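Local coordinates for MIF (Toxoplasma gondii, PDB 4DH4), which belongs to the macrophage migration inhibitory factor family and assembles as a trimer of alpha/beta subunits, at residues A[4-9]-A[43-48]. Sequence-based numbering, arbitrary orientation.
Sequences MIFCPV and SQTGQM
Phe-6 pairs with Ser-43, and Cys-7 with Gln-44, where two parallel strands of the MIF fold run side by side at the end of a beta-alpha-beta unit whose crossover is helix 13-31. Ser-43 N donates to Ile-5 O (2.8 Å) and Cys-7 N to Ser-43 O. Phe-6 and Ser-43 share a face of the sheet, where the small serine sets its CB obliquely near the aromatic ring (Phe-6 CD2 to Ser-43 CB 3.9 Å). As the strands end, Thr-45 N reaches Cys-7 O at 3.0 Å from above the carbonyl plane. Cys-7 O also receives the CA-H of Gln-44.

Thr-45 shows how a branched residue suits this turn. Its CB lies by Cys-7 O; from there Thr-45 CG2 runs to Phe-6 CB (3.7 Å), meeting the ring at its edge. Thr-45 OG1, set between backbone N and carbonyl carbon (chi1 62°), lies beside the Pro-8 ring and donates to the next residue's carbonyl, Gly-46 O, at 2.7 Å. Pro-8 N carries no hydrogen, so its closeness to OG1 is packing alone. The proline ring holds phi near -72° where the chain leaves the extended strand path; its CB meets Gly-46 O, and Met-48 SD lies 3.8 Å from Pro-8 CD, the side chains crossing at about a right angle. Beyond this turn Met-48 joins an antiparallel ladder with a strand of the second subunit.

Gln-44, long and polar, suits an exposed position: CG, anti to the backbone N (chi1 -169°), lies against Val-9 O and Pro-8 O, and the chain extends from there. NE2 bonds Pro-8 O only weakly, but a water accepts from NE2 and donates to both Pro-8 O and Thr-45 O (water to Thr-45 O 2.7 Å).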
loop_
_atom_site.group_PDB
_atom_site.type_symbol
_atom_site.label_atom_id
_atom_site.label_comp_id
_atom_site.label_asym_id
_atom_site.label_seq_id
_atom_site.Cartn_x
_atom_site.Cartn_y
_atom_site.Cartn_z
ATOM N N MET A 4 3.107 4.065 -7.042
ATOM C CA MET A 4 3.088 4.778 -5.769
ATOM C C MET A 4 4.427 4.669 -5.062
ATOM O O MET A 4 4.914 3.565 -4.805
ATOM C CB MET A 4 1.968 4.253 -4.872
ATOM C CG MET A 4 0.574 4.531 -5.414
ATOM S SD MET A 4 0.178 6.285 -5.536
ATOM C CE MET A 4 0.453 6.814 -3.840
ATOM N N ILE A 5 5.001 5.829 -4.755
ATOM C CA ILE A 5 6.329 5.940 -4.142
ATOM C C ILE A 5 6.188 6.277 -2.653
ATOM O O ILE A 5 5.546 7.267 -2.292
ATOM C CB ILE A 5 7.146 7.061 -4.847
ATOM C CG1 ILE A 5 7.313 6.748 -6.341
ATOM C CG2 ILE A 5 8.503 7.299 -4.146
ATOM C CD1 ILE A 5 7.764 7.934 -7.183
ATOM N N PHE A 6 6.782 5.441 -1.803
ATOM C CA PHE A 6 6.760 5.630 -0.359
ATOM C C PHE A 6 8.180 5.914 0.111
ATOM O O PHE A 6 9.091 5.123 -0.135
ATOM C CB PHE A 6 6.256 4.375 0.353
ATOM C CG PHE A 6 4.827 4.025 0.053
ATOM C CD1 PHE A 6 4.505 3.236 -1.050
ATOM C CD2 PHE A 6 3.802 4.461 0.892
ATOM C CE1 PHE A 6 3.182 2.902 -1.323
ATOM C CE2 PHE A 6 2.469 4.133 0.633
ATOM C CZ PHE A 6 2.158 3.354 -0.478
ATOM N N CYS A 7 8.362 7.037 0.800
ATOM C CA CYS A 7 9.702 7.477 1.184
ATOM C C CYS A 7 9.619 8.423 2.388
ATOM O O CYS A 7 8.673 9.199 2.485
ATOM C CB CYS A 7 10.356 8.167 -0.016
ATOM S SG CYS A 7 12.045 8.704 0.230
ATOM N N PRO A 8 10.578 8.326 3.330
ATOM C CA PRO A 8 10.559 9.239 4.484
ATOM C C PRO A 8 10.951 10.689 4.161
ATOM O O PRO A 8 10.690 11.585 4.974
ATOM C CB PRO A 8 11.553 8.608 5.469
ATOM C CG PRO A 8 12.397 7.694 4.678
ATOM C CD PRO A 8 11.668 7.333 3.413
ATOM N N VAL A 9 11.548 10.916 2.990
ATOM C CA VAL A 9 12.034 12.254 2.604
ATOM C C VAL A 9 10.896 13.283 2.553
ATOM O O VAL A 9 9.854 13.050 1.933
ATOM C CB VAL A 9 12.827 12.224 1.263
ATOM C CG1 VAL A 9 13.090 13.634 0.735
ATOM C CG2 VAL A 9 14.147 11.466 1.425
ATOM N N SER A 43 4.004 9.397 -1.280
ATOM C CA SER A 43 3.536 9.367 0.090
ATOM C C SER A 43 4.733 9.439 1.023
ATOM O O SER A 43 5.584 8.545 1.011
ATOM C CB SER A 43 2.686 8.110 0.338
ATOM O OG SER A 43 2.341 7.992 1.711
ATOM N N GLN A 44 4.819 10.522 1.802
ATOM C CA GLN A 44 5.860 10.637 2.823
ATOM C C GLN A 44 5.492 9.724 3.985
ATOM O O GLN A 44 4.468 9.921 4.652
ATOM C CB GLN A 44 6.061 12.093 3.304
ATOM C CG GLN A 44 7.333 12.280 4.166
ATOM C CD GLN A 44 7.424 13.621 4.897
ATOM O OE1 GLN A 44 6.816 14.617 4.503
ATOM N NE2 GLN A 44 8.221 13.648 5.957
ATOM N N THR A 45 6.325 8.713 4.210
ATOM C CA THR A 45 6.136 7.806 5.325
ATOM C C THR A 45 6.678 8.456 6.598
ATOM O O THR A 45 7.259 9.550 6.553
ATOM C CB THR A 45 6.870 6.459 5.083
ATOM O OG1 THR A 45 8.280 6.691 4.969
ATOM C CG2 THR A 45 6.363 5.788 3.808
ATOM N N GLY A 46 6.473 7.789 7.728
ATOM C CA GLY A 46 7.299 8.030 8.903
ATOM C C GLY A 46 8.653 7.395 8.630
ATOM O O GLY A 46 9.110 7.341 7.482
ATOM N N GLN A 47 9.292 6.893 9.674
ATOM C CA GLN A 47 10.613 6.299 9.548
ATOM C C GLN A 47 10.602 5.074 8.645
ATOM O O GLN A 47 9.620 4.327 8.604
ATOM C CB GLN A 47 11.156 5.899 10.917
ATOM C CG GLN A 47 11.254 7.041 11.909
ATOM C CD GLN A 47 12.252 6.757 13.015
ATOM O OE1 GLN A 47 12.828 5.667 13.097
ATOM N NE2 GLN A 47 12.472 7.743 13.869
ATOM N N MET A 48 11.705 4.889 7.929
ATOM C CA MET A 48 11.936 3.683 7.146
ATOM C C MET A 48 13.364 3.201 7.366
ATOM O O MET A 48 14.294 4.012 7.487
ATOM C CB MET A 48 11.663 3.936 5.658
ATOM C CG MET A 48 10.178 3.849 5.266
ATOM S SD MET A 48 9.858 4.034 3.486
ATOM C CE MET A 48 10.972 2.820 2.809
HETATM O O HOH W 1 9.343 11.094 7.341
#